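Local coordinates for protein telomeric DNA-binding factor trf1 (PDB 6K5S) that probably binds telomeric DNA repeats in fission yeast and carries an all-helical domain of the telomere repeat binding factor family, at residues A[130-134]-A[206-211]; A[20-25]-A[91-95]. All coordinates share one frame; numbering follows the deposited sequence.

Overall arrangement
Interactions 1 and 2 are tied together by helix 208-222, the last helix of a domain built only of helices and loops. Interaction 2 comes first along the chain, joining the C-terminal parts of helices 10-24 and 76-94; interaction 1 follows, setting the start of helix 208-222 against helix 122-141. Their centres lie about 16 Å apart, and they meet where Trp208 CZ2 packs 3.3 Å from Val94 O. Helix 208-222 serves both: its first turn and the residues just ahead of it make interaction 1, while Leu212 and Ile219 further along touch residues of interaction 2. One late helix thereby packs the N-terminal helices and the later ones into a single body.

Interaction 1 of 2, residues A[130-134]-A[206-211]; sequences ELKTQ and YPWGKF
Gln134 reaches from helix 122-141 to the backbone before helix 208-222, where its NE2 donates to Tyr206 O at 2.9 Å. The bond is nearly straight (169°), and the acceptor oxygen lies close to the amide plane, although the donor stands above the carbonyl plane. A water donates to both Gln134 OE1 and Tyr206 O, holding the amide at both ends. Chi1 (-65°, CG anti to the carbonyl carbon) sets Gln134 CG 3.7 Å from Phe211 CG, and the bend at chi2 (-53°) turns the amide toward Tyr206 O and the edge of the Trp208 indole. The Phe211 ring also puts CD1 3.7 Å from Glu130 CB and CZ 3.8 Å from Leu131 CD1. Tyr206 receives Thr133 CG2 over one ring face, a CH-pi contact 4.1 Å from the centroid; Arg189 of helix 177-195 forms a salt bridge with Glu130 and a hydrogen bond with Thr133 OG1, which also bonds to Met129 O. A leucine in place of Gln134 would probably leave Tyr206 O without its amide donor and cost the water an anchor. A side-chain amide bonded to the backbone ahead of a helix, beside aromatic packing, docks one helix on another in this all-helical TRF-family domain.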
ATOM      1  N   GLU A 130       3.175  19.290 -27.006  1.00 11.69           N
ATOM      2  CA  GLU A 130       1.758  18.936 -27.031  1.00 11.68           C
ATOM      3  C   GLU A 130       1.119  19.115 -25.659  1.00 10.02           C
ATOM      4  O   GLU A 130      -0.056  19.482 -25.556  1.00  9.29           O
ATOM      5  CB  GLU A 130       1.567  17.489 -27.514  1.00 14.14           C
ATOM      6  CG  GLU A 130       2.009  17.211 -28.974  1.00 15.09           C
ATOM      7  CD  GLU A 130       1.287  18.062 -30.027  1.00 20.07           C
ATOM      8  OE1 GLU A 130       0.173  18.571 -29.768  1.00 20.49           O
ATOM      9  OE2 GLU A 130       1.840  18.225 -31.141  1.00 21.68           O
ATOM     10  N   LEU A 131       1.852  18.807 -24.597  1.00  7.58           N
ATOM     11  CA  LEU A 131       1.331  19.089 -23.262  1.00 10.47           C
ATOM     12  C   LEU A 131       1.021  20.574 -23.111  1.00  8.30           C
ATOM     13  O   LEU A 131      -0.056  20.946 -22.634  1.00  9.44           O
ATOM     14  CB  LEU A 131       2.327  18.647 -22.182  1.00  7.60           C
ATOM     15  CG  LEU A 131       1.858  19.017 -20.763  1.00 10.17           C
ATOM     16  CD1 LEU A 131       0.564  18.283 -20.392  1.00  9.63           C
ATOM     17  CD2 LEU A 131       2.951  18.653 -19.764  1.00 14.58           C
ATOM     18  N   LYS A 132       1.971  21.438 -23.481  1.00  8.32           N
ATOM     19  CA  LYS A 132       1.743  22.876 -23.368  1.00  8.36           C
ATOM     20  C   LYS A 132       0.528  23.293 -24.195  1.00 10.65           C
ATOM     21  O   LYS A 132      -0.273  24.124 -23.759  1.00  9.07           O
ATOM     22  CB  LYS A 132       2.994  23.647 -23.811  1.00  9.68           C
ATOM     23  CG  LYS A 132       4.229  23.419 -22.894  1.00  7.04           C
ATOM     24  CD  LYS A 132       5.500  24.016 -23.529  1.00 10.71           C
ATOM     25  CE  LYS A 132       6.717  24.018 -22.557  1.00  9.21           C
ATOM     26  NZ  LYS A 132       6.399  24.788 -21.322  1.00  9.94           N
ATOM     27  N   THR A 133       0.345  22.670 -25.355  1.00  6.41           N
ATOM     28  CA  THR A 133      -0.804  22.993 -26.200  1.00  9.78           C
ATOM     29  C   THR A 133      -2.117  22.634 -25.510  1.00  8.77           C
ATOM     30  O   THR A 133      -3.068  23.420 -25.528  1.00  9.04           O
ATOM     31  CB  THR A 133      -0.696  22.273 -27.548  1.00  9.76           C
ATOM     32  OG1 THR A 133       0.533  22.655 -28.177  1.00 10.04           O
ATOM     33  CG2 THR A 133      -1.879  22.693 -28.452  1.00 12.63           C
ATOM     34  N   GLN A 134      -2.184  21.455 -24.884  1.00  8.24           N
ATOM     35  CA  GLN A 134      -3.384  21.098 -24.132  1.00  9.72           C
ATOM     36  C   GLN A 134      -3.568  21.988 -22.906  1.00  9.25           C
ATOM     37  O   GLN A 134      -4.705  22.327 -22.551  1.00  9.43           O
ATOM     38  CB  GLN A 134      -3.355  19.621 -23.713  1.00  8.97           C
ATOM     39  CG  GLN A 134      -3.405  18.619 -24.901  1.00 10.58           C
ATOM     40  CD  GLN A 134      -4.585  18.877 -25.848  1.00 13.40           C
ATOM     41  OE1 GLN A 134      -5.715  19.061 -25.399  1.00 10.77           O
ATOM     42  NE2 GLN A 134      -4.319  18.874 -27.150  1.00 12.15           N
ATOM     43  N   TYR A 206      -6.289  20.136 -32.184  1.00 23.50           N
ATOM     44  CA  TYR A 206      -5.386  19.379 -31.322  1.00 20.46           C
ATOM     45  C   TYR A 206      -6.262  18.598 -30.349  1.00 19.64           C
ATOM     46  O   TYR A 206      -6.402  18.983 -29.175  1.00 19.15           O
ATOM     47  CB  TYR A 206      -4.401  20.301 -30.603  1.00 16.50           C
ATOM     48  CG  TYR A 206      -3.521  21.115 -31.535  1.00 18.00           C
ATOM     49  CD1 TYR A 206      -2.418  20.550 -32.163  1.00 17.86           C
ATOM     50  CD2 TYR A 206      -3.791  22.454 -31.765  1.00 17.00           C
ATOM     51  CE1 TYR A 206      -1.607  21.306 -33.001  1.00 19.58           C
ATOM     52  CE2 TYR A 206      -2.998  23.215 -32.598  1.00 21.92           C
ATOM     53  CZ  TYR A 206      -1.913  22.638 -33.222  1.00 24.05           C
ATOM     54  OH  TYR A 206      -1.140  23.421 -34.050  1.00 24.75           O
ATOM     55  N   PRO A 207      -6.888  17.509 -30.812  1.00 22.26           N
ATOM     56  CA  PRO A 207      -7.841  16.786 -29.965  1.00 19.07           C
ATOM     57  C   PRO A 207      -7.165  16.158 -28.755  1.00 18.61           C
ATOM     58  O   PRO A 207      -6.017  15.710 -28.810  1.00 19.08           O
ATOM     59  CB  PRO A 207      -8.408  15.711 -30.905  1.00 23.19           C
ATOM     60  CG  PRO A 207      -7.310  15.465 -31.893  1.00 23.40           C
ATOM     61  CD  PRO A 207      -6.674  16.830 -32.105  1.00 21.76           C
ATOM     62  N   TRP A 208      -7.906  16.141 -27.645  1.00 21.17           N
ATOM     63  CA  TRP A 208      -7.388  15.551 -26.414  1.00 21.28           C
ATOM     64  C   TRP A 208      -7.056  14.077 -26.608  1.00 21.47           C
ATOM     65  O   TRP A 208      -5.969  13.616 -26.234  1.00 22.07           O
ATOM     66  CB  TRP A 208      -8.405  15.739 -25.297  1.00 21.02           C
ATOM     67  CG  TRP A 208      -8.031  15.110 -23.998  1.00 18.76           C
ATOM     68  CD1 TRP A 208      -8.642  14.057 -23.394  1.00 21.61           C
ATOM     69  CD2 TRP A 208      -6.974  15.520 -23.124  1.00 19.55           C
ATOM     70  NE1 TRP A 208      -8.029  13.778 -22.187  1.00 25.03           N
ATOM     71  CE2 TRP A 208      -7.002  14.668 -22.001  1.00 20.93           C
ATOM     72  CE3 TRP A 208      -5.999  16.518 -23.191  1.00 14.99           C
ATOM     73  CZ2 TRP A 208      -6.095  14.788 -20.949  1.00 19.03           C
ATOM     74  CZ3 TRP A 208      -5.110  16.655 -22.144  1.00 14.12           C
ATOM     75  CH2 TRP A 208      -5.153  15.785 -21.041  1.00 17.04           C
ATOM     76  N   GLY A 209      -7.976  13.330 -27.219  1.00 22.98           N
ATOM     77  CA  GLY A 209      -7.747  11.908 -27.427  1.00 22.99           C
ATOM     78  C   GLY A 209      -6.423  11.618 -28.096  1.00 22.00           C
ATOM     79  O   GLY A 209      -5.721  10.674 -27.727  1.00 22.23           O
ATOM     80  N   LYS A 210      -6.036  12.455 -29.062  1.00 20.79           N
ATOM     81  CA  LYS A 210      -4.734  12.276 -29.686  1.00 19.61           C
ATOM     82  C   LYS A 210      -3.603  12.521 -28.691  1.00 21.88           C
ATOM     83  O   LYS A 210      -2.597  11.800 -28.696  1.00 18.24           O
ATOM     84  CB  LYS A 210      -4.600  13.195 -30.901  1.00 24.72           C
ATOM     85  CG  LYS A 210      -3.439  12.831 -31.793  1.00 31.10           C
ATOM     86  CD  LYS A 210      -3.365  13.751 -33.014  1.00 34.42           C
ATOM     87  CE  LYS A 210      -2.085  14.563 -33.003  1.00 36.27           C
ATOM     88  NZ  LYS A 210      -0.888  13.689 -33.042  1.00 39.14           N
ATOM     89  N   PHE A 211      -3.739  13.525 -27.818  1.00 21.96           N
ATOM     90  CA  PHE A 211      -2.676  13.717 -26.834  1.00 20.94           C
ATOM     91  C   PHE A 211      -2.631  12.557 -25.851  1.00 18.45           C
ATOM     92  O   PHE A 211      -1.549  12.111 -25.453  1.00 18.56           O
ATOM     93  CB  PHE A 211      -2.848  15.043 -26.085  1.00 20.62           C
ATOM     94  CG  PHE A 211      -1.859  15.219 -24.963  1.00 17.68           C
ATOM     95  CD1 PHE A 211      -0.530  15.449 -25.235  1.00 18.58           C
ATOM     96  CD2 PHE A 211      -2.260  15.111 -23.642  1.00 18.75           C
ATOM     97  CE1 PHE A 211       0.390  15.602 -24.210  1.00 17.16           C
ATOM     98  CE2 PHE A 211      -1.343  15.254 -22.605  1.00 18.15           C
ATOM     99  CZ  PHE A 211      -0.023  15.498 -22.888  1.00 17.16           C
TER
HETATM  100  O   HOH W   1      -8.050  19.500 -26.642  1.00 18.43           O

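Interaction 2 of 2, residues A[20-25]-A[91-95]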
ATOM      1  N   ILE A  20      -0.419   1.015 -11.529  1.00  9.92           N
ATOM      2  CA  ILE A  20      -1.075   2.137 -12.191  1.00 12.07           C
ATOM      3  C   ILE A  20      -0.503   2.343 -13.594  1.00 13.06           C
ATOM      4  O   ILE A  20      -1.244   2.542 -14.568  1.00 11.59           O
ATOM      5  CB  ILE A  20      -0.940   3.400 -11.314  1.00  9.48           C
ATOM      6  CG1 ILE A  20      -1.696   3.194 -10.011  1.00 13.24           C
ATOM      7  CG2 ILE A  20      -1.390   4.662 -12.073  1.00 11.43           C
ATOM      8  CD1 ILE A  20      -1.343   4.215  -8.959  1.00 10.54           C
ATOM      9  N   LEU A  21       0.824   2.282 -13.724  1.00 12.69           N
ATOM     10  CA  LEU A  21       1.436   2.501 -15.029  1.00 15.08           C
ATOM     11  C   LEU A  21       0.995   1.442 -16.030  1.00 19.22           C
ATOM     12  O   LEU A  21       0.746   1.748 -17.202  1.00 20.26           O
ATOM     13  CB  LEU A  21       2.953   2.496 -14.911  1.00 15.05           C
ATOM     14  CG  LEU A  21       3.424   3.803 -14.290  1.00 13.91           C
ATOM     15  CD1 LEU A  21       4.872   3.627 -13.791  1.00 15.45           C
ATOM     16  CD2 LEU A  21       3.280   4.921 -15.295  1.00 13.91           C
ATOM     17  N   SER A  22       0.870   0.203 -15.578  1.00 13.28           N
ATOM     18  CA  SER A  22       0.506  -0.869 -16.491  1.00 21.36           C
ATOM     19  C   SER A  22      -0.991  -0.904 -16.764  1.00 20.57           C
ATOM     20  O   SER A  22      -1.406  -1.370 -17.832  1.00 20.41           O
ATOM     21  CB  SER A  22       0.999  -2.206 -15.943  1.00 22.13           C
ATOM     22  OG  SER A  22       0.224  -2.614 -14.841  1.00 29.76           O
ATOM     23  N   ILE A  23      -1.821  -0.403 -15.846  1.00 14.55           N
ATOM     24  CA  ILE A  23      -3.238  -0.268 -16.165  1.00 16.91           C
ATOM     25  C   ILE A  23      -3.454   0.897 -17.123  1.00 18.95           C
ATOM     26  O   ILE A  23      -4.046   0.733 -18.200  1.00 21.77           O
ATOM     27  CB  ILE A  23      -4.088  -0.124 -14.890  1.00 17.93           C
ATOM     28  CG1 ILE A  23      -4.130  -1.436 -14.118  1.00 15.21           C
ATOM     29  CG2 ILE A  23      -5.530   0.281 -15.255  1.00 18.91           C
ATOM     30  CD1 ILE A  23      -4.922  -1.344 -12.810  1.00 13.80           C
ATOM     31  N   LEU A  24      -2.956   2.084 -16.761  1.00 16.27           N
ATOM     32  CA  LEU A  24      -3.212   3.284 -17.539  1.00 19.45           C
ATOM     33  C   LEU A  24      -2.319   3.411 -18.762  1.00 21.43           C
ATOM     34  O   LEU A  24      -2.522   4.334 -19.554  1.00 25.90           O
ATOM     35  CB  LEU A  24      -3.052   4.525 -16.686  1.00 17.66           C
ATOM     36  CG  LEU A  24      -3.966   4.641 -15.481  1.00 13.42           C
ATOM     37  CD1 LEU A  24      -3.578   5.884 -14.789  1.00 18.31           C
ATOM     38  CD2 LEU A  24      -5.413   4.707 -15.921  1.00 19.18           C
ATOM     39  N   GLY A  25      -1.356   2.522 -18.935  1.00 21.18           N
ATOM     40  CA  GLY A  25      -0.570   2.500 -20.147  1.00 27.11           C
ATOM     41  C   GLY A  25      -1.108   1.595 -21.225  1.00 30.12           C
ATOM     42  O   GLY A  25      -0.461   1.435 -22.260  1.00 32.70           O
ATOM     43  N   LEU A  91       0.498  10.135 -15.338  1.00 11.50           N
ATOM     44  CA  LEU A  91      -0.452   9.409 -16.170  1.00 15.97           C
ATOM     45  C   LEU A  91      -1.828   9.364 -15.521  1.00 13.92           C
ATOM     46  O   LEU A  91      -2.851   9.489 -16.210  1.00 15.60           O
ATOM     47  CB  LEU A  91       0.086   8.003 -16.452  1.00 13.47           C
ATOM     48  CG  LEU A  91      -0.650   7.143 -17.478  1.00 19.99           C
ATOM     49  CD1 LEU A  91      -0.832   7.912 -18.792  1.00 21.51           C
ATOM     50  CD2 LEU A  91       0.115   5.856 -17.701  1.00 23.15           C
ATOM     51  N   ALA A  92      -1.877   9.220 -14.194  1.00 13.18           N
ATOM     52  CA  ALA A  92      -3.166   9.222 -13.507  1.00 11.68           C
ATOM     53  C   ALA A  92      -3.804  10.599 -13.562  1.00 17.20           C
ATOM     54  O   ALA A  92      -5.027  10.721 -13.724  1.00 16.02           O
ATOM     55  CB  ALA A  92      -3.003   8.775 -12.059  1.00 14.89           C
ATOM     56  N   ALA A  93      -2.991  11.655 -13.422  1.00 14.35           N
ATOM     57  CA  ALA A  93      -3.506  13.013 -13.610  1.00 13.83           C
ATOM     58  C   ALA A  93      -4.149  13.177 -14.983  1.00 16.80           C
ATOM     59  O   ALA A  93      -5.249  13.739 -15.102  1.00 15.87           O
ATOM     60  CB  ALA A  93      -2.393  14.052 -13.434  1.00 11.47           C
ATOM     61  N   VAL A  94      -3.470  12.723 -16.040  1.00 11.73           N
ATOM     62  CA  VAL A  94      -4.010  12.988 -17.377  1.00 19.96           C
ATOM     63  C   VAL A  94      -5.221  12.115 -17.686  1.00 23.38           C
ATOM     64  O   VAL A  94      -6.055  12.491 -18.522  1.00 20.85           O
ATOM     65  CB  VAL A  94      -2.970  12.830 -18.508  1.00 17.17           C
ATOM     66  CG1 VAL A  94      -1.868  13.912 -18.429  1.00 13.25           C
ATOM     67  CG2 VAL A  94      -2.405  11.443 -18.572  1.00 24.13           C
ATOM     68  N   TYR A  95      -5.368  10.974 -17.022  1.00 21.04           N
ATOM     69  CA  TYR A  95      -6.591  10.191 -17.146  1.00 22.73           C
ATOM     70  C   TYR A  95      -7.648  10.588 -16.121  1.00 19.44           C
ATOM     71  O   TYR A  95      -8.735   9.999 -16.111  1.00 28.58           O
ATOM     72  CB  TYR A  95      -6.268   8.700 -17.042  1.00 16.66           C
ATOM     73  CG  TYR A  95      -5.964   8.072 -18.374  1.00 21.19           C
ATOM     74  CD1 TYR A  95      -6.981   7.827 -19.301  1.00 22.89           C
ATOM     75  CD2 TYR A  95      -4.672   7.743 -18.725  1.00 21.40           C
ATOM     76  CE1 TYR A  95      -6.706   7.268 -20.531  1.00 24.35           C
ATOM     77  CE2 TYR A  95      -4.389   7.176 -19.946  1.00 26.20           C
ATOM     78  CZ  TYR A  95      -5.416   6.937 -20.849  1.00 27.39           C
ATOM     79  OH  TYR A  95      -5.137   6.378 -22.070  1.00 27.91           O
TER
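Leu24, at the last turn of helix 10-24, presses against Leu91 and Ala92 in the C-terminal part of helix 76-94, and here the fit is close. Its CB lies 3.6 Å from Leu91 CD2, while its CD1 reaches past to the backbone, 3.6 Å from Ala92 CA. Leu91 meets it because CG is anti to the backbone N (chi1 -171°), which carries CG and its two methyls toward Leu24. The same methyl, Leu91 CD2, also approaches the backbone where helix 10-24 ends, 3.8 Å from Gly25 N. Across the contact there is no hydrogen bond: this is a helix-to-helix junction made by apolar side chains within the all-helical TRF-family domain. One polar atom pays for that. Leu24 O is buried without a hydrogen-bonding partner, lying 3.4 Å from Tyr95 CE2, and the Tyr95 and Leu24 side chains run antiparallel past one another. The periphery is looser. Ile20 CG2 stands 4.4 Å from the small Ala92 CB, and Ile20 turns also to Val49, Met50 and Phe53 of helix 41-60. On the partly exposed flank, Leu21 CD2 comes no nearer than 4.1 Å to Leu91 CD2, and Ile219 of helix 208-222 touches both leucines.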